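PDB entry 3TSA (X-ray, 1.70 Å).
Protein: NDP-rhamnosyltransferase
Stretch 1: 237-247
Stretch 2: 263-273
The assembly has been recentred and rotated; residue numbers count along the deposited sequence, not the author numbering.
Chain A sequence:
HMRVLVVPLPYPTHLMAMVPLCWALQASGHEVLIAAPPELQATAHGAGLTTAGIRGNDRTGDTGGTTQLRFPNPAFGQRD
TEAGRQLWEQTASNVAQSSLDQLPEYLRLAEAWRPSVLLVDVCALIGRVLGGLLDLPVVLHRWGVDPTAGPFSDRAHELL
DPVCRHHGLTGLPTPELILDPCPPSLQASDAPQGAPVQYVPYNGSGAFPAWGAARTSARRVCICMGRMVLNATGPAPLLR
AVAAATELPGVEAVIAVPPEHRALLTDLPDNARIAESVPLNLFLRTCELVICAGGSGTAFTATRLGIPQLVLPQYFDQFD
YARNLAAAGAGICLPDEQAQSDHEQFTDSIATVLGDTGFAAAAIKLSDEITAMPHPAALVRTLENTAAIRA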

# COMPACT_ATOMS: atom_id res chain seq x y z
N PRO A 237 11.15 -16.74 24.60
CA PRO A 237 12.16 -16.60 23.51
C PRO A 237 12.75 -15.17 23.41
O PRO A 237 13.98 -15.00 23.23
CB PRO A 237 11.43 -17.07 22.26
CG PRO A 237 10.02 -16.81 22.55
CD PRO A 237 9.83 -17.11 24.04
N LEU A 238 11.93 -14.19 23.78
CA LEU A 238 12.38 -12.79 23.79
C LEU A 238 13.34 -12.59 24.95
O LEU A 238 14.42 -12.02 24.78
CB LEU A 238 11.20 -11.84 23.93
CG LEU A 238 11.43 -10.33 23.83
CD1 LEU A 238 12.08 -9.91 22.47
CD2 LEU A 238 10.12 -9.55 24.12
N LEU A 239 12.97 -13.09 26.13
CA LEU A 239 13.85 -12.84 27.29
C LEU A 239 15.16 -13.54 27.03
O LEU A 239 16.25 -13.01 27.39
CB LEU A 239 13.17 -13.45 28.53
CG LEU A 239 11.92 -12.68 28.97
CD1 LEU A 239 11.15 -13.40 30.14
CD2 LEU A 239 12.31 -11.21 29.30
N ARG A 240 15.07 -14.77 26.48
CA ARG A 240 16.28 -15.56 26.24
C ARG A 240 17.18 -14.86 25.28
O ARG A 240 18.38 -14.81 25.51
CB ARG A 240 15.98 -16.97 25.71
CG ARG A 240 15.44 -17.90 26.81
CD ARG A 240 14.57 -19.07 26.30
NE ARG A 240 14.08 -19.89 27.46
CZ ARG A 240 13.11 -20.81 27.38
NH1 ARG A 240 12.42 -21.01 26.29
NH2 ARG A 240 12.75 -21.45 28.50
N ALA A 241 16.64 -14.30 24.21
CA ALA A 241 17.50 -13.62 23.21
C ALA A 241 18.08 -12.33 23.74
O ALA A 241 19.23 -12.02 23.44
CB ALA A 241 16.66 -13.29 21.90
N VAL A 242 17.29 -11.57 24.49
CA VAL A 242 17.76 -10.27 25.06
C VAL A 242 18.93 -10.55 26.05
O VAL A 242 19.95 -9.86 26.02
CB VAL A 242 16.62 -9.54 25.78
CG1 VAL A 242 17.23 -8.40 26.64
CG2 VAL A 242 15.75 -8.92 24.68
N ALA A 243 18.80 -11.60 26.85
CA ALA A 243 19.86 -11.92 27.83
C ALA A 243 21.13 -12.37 27.10
O ALA A 243 22.25 -11.86 27.34
CB ALA A 243 19.38 -13.03 28.75
N ALA A 244 21.00 -13.30 26.15
CA ALA A 244 22.17 -13.76 25.45
C ALA A 244 22.86 -12.60 24.69
O ALA A 244 24.13 -12.51 24.70
CB ALA A 244 21.75 -14.88 24.51
N ALA A 245 22.08 -11.75 24.03
CA ALA A 245 22.69 -10.70 23.20
C ALA A 245 23.33 -9.64 24.09
O ALA A 245 24.46 -9.22 23.85
CB ALA A 245 21.66 -10.02 22.23
N THR A 246 22.60 -9.17 25.08
CA THR A 246 23.09 -7.94 25.76
C THR A 246 24.28 -8.23 26.68
O THR A 246 25.03 -7.32 27.05
CB THR A 246 21.98 -7.22 26.54
OG1 THR A 246 21.38 -8.11 27.52
CG2 THR A 246 20.91 -6.68 25.58
N GLU A 247 24.42 -9.48 27.10
CA GLU A 247 25.53 -9.86 27.92
C GLU A 247 26.83 -10.01 27.17
O GLU A 247 27.88 -10.08 27.76
CB GLU A 247 25.20 -11.18 28.57
CG GLU A 247 24.24 -10.98 29.72
CD GLU A 247 24.07 -12.27 30.52
OE1 GLU A 247 22.98 -12.39 31.11
OE2 GLU A 247 25.02 -13.14 30.54
N ALA A 263 6.17 -4.28 27.18
CA ALA A 263 6.13 -4.28 28.66
C ALA A 263 6.89 -5.47 29.31
O ALA A 263 7.36 -5.39 30.46
CB ALA A 263 4.66 -4.23 29.13
N LEU A 264 7.06 -6.55 28.55
CA LEU A 264 7.86 -7.70 28.98
C LEU A 264 9.35 -7.34 29.26
O LEU A 264 10.05 -8.06 29.97
CB LEU A 264 7.78 -8.82 27.91
CG LEU A 264 6.41 -9.35 27.46
CD1 LEU A 264 6.49 -10.35 26.29
CD2 LEU A 264 5.61 -9.99 28.69
N LEU A 265 9.83 -6.24 28.69
CA LEU A 265 11.23 -5.88 28.75
C LEU A 265 11.57 -4.94 29.91
O LEU A 265 11.80 -3.75 29.69
CB LEU A 265 11.59 -5.16 27.46
CG LEU A 265 11.42 -5.97 26.18
CD1 LEU A 265 11.62 -5.09 24.94
CD2 LEU A 265 12.32 -7.23 26.23
N THR A 266 11.70 -5.45 31.12
CA THR A 266 12.09 -4.59 32.24
C THR A 266 13.60 -4.45 32.46
O THR A 266 14.40 -5.27 31.96
CB THR A 266 11.39 -5.07 33.54
OG1 THR A 266 11.88 -6.36 33.94
CG2 THR A 266 9.92 -5.17 33.26
N ASP A 267 14.00 -3.40 33.18
CA ASP A 267 15.41 -3.13 33.50
C ASP A 267 16.30 -3.34 32.29
O ASP A 267 17.38 -3.91 32.38
CB ASP A 267 15.92 -3.91 34.74
CG ASP A 267 15.23 -3.49 36.03
OD1 ASP A 267 14.45 -2.50 36.07
OD2 ASP A 267 15.42 -4.18 37.03
N LEU A 268 15.81 -2.84 31.16
CA LEU A 268 16.50 -2.91 29.90
C LEU A 268 17.93 -2.36 30.07
O LEU A 268 18.11 -1.27 30.60
CB LEU A 268 15.70 -2.11 28.85
CG LEU A 268 15.27 -2.72 27.49
CD1 LEU A 268 15.92 -1.87 26.46
CD2 LEU A 268 15.67 -4.18 27.35
N PRO A 269 18.95 -3.12 29.64
CA PRO A 269 20.31 -2.57 29.77
C PRO A 269 20.58 -1.44 28.85
O PRO A 269 19.80 -1.21 27.89
CB PRO A 269 21.20 -3.74 29.31
CG PRO A 269 20.36 -4.51 28.46
CD PRO A 269 19.00 -4.51 29.17
N ASP A 270 21.72 -0.79 29.08
CA ASP A 270 22.02 0.43 28.41
C ASP A 270 22.45 0.08 26.97
O ASP A 270 22.47 0.96 26.12
CB ASP A 270 23.10 1.27 29.18
CG ASP A 270 23.29 0.84 30.68
OD1 ASP A 270 23.98 1.59 31.42
OD2 ASP A 270 22.83 -0.27 31.13
N ASN A 271 22.82 -1.18 26.71
CA ASN A 271 23.19 -1.62 25.31
C ASN A 271 22.00 -2.26 24.54
O ASN A 271 22.21 -3.07 23.63
CB ASN A 271 24.41 -2.56 25.26
CG ASN A 271 24.22 -3.86 26.04
OD1 ASN A 271 23.46 -3.92 27.02
ND2 ASN A 271 24.89 -4.95 25.57
N ALA A 272 20.78 -1.88 24.92
CA ALA A 272 19.57 -2.26 24.23
C ALA A 272 18.77 -1.05 23.78
O ALA A 272 18.72 -0.06 24.50
CB ALA A 272 18.70 -3.21 25.10
N ARG A 273 18.12 -1.13 22.63
CA ARG A 273 17.18 -0.11 22.21
C ARG A 273 15.88 -0.79 21.82
O ARG A 273 15.94 -1.81 21.15
CB ARG A 273 17.71 0.57 21.00
CG ARG A 273 16.65 1.47 20.31
CD ARG A 273 17.17 2.02 19.00
NE ARG A 273 18.23 2.95 19.28
CZ ARG A 273 18.04 4.23 19.60
NH1 ARG A 273 16.81 4.75 19.65
NH2 ARG A 273 19.09 5.01 19.85
O HOH W 1 24.60 -5.07 29.32

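This is a mainly apolar contact in which one side of a helix packs against a mostly loop segment that leads into a strand, with a single direct hydrogen bond at Thr246. Leu238, Val242 and Thr246 follow one another at four-residue intervals, close to one helical turn, so their CA-to-CB bonds all point toward the second stretch. Leu238 CD2 lies 3.8 Å from Leu265 CD2 and 4.3 Å from Leu264 CD1, while Val242 CG2 approaches Leu265 CD2 at 4.1 Å. The CA-to-CB bond of Leu265 points sideways, yet its side chain is long enough for CD2 to reach Leu238 and Val242. Leu239 is exposed and its CA-to-CB bond points sideways, but its length lets CD2 come within 3.9 Å of Leu264 O.

Thr246 suits its position by being both polar and apolar. Its OG1 donates to Val242 O (2.7 Å), satisfying the hydroxyl within the helix, while its methyl CG2 packs 3.6 Å from Pro269 CG and 4.1 Å from Ala272 CB. Pro269 opens a type I turn, closed by Ala272 N donating to Pro269 O (3.2 Å). Asn271 lies within this turn, its CA-to-CB bond toward the helix. There the amide Asn271 ND2 donates to Thr246 O at 2.8 Å, nearly straight at 164°. Water 1 bridges the same two residues, its O donating to Thr246 O (3.2 Å) and to Asn271 OD1 (2.8 Å), so both ends of the carboxamide are used.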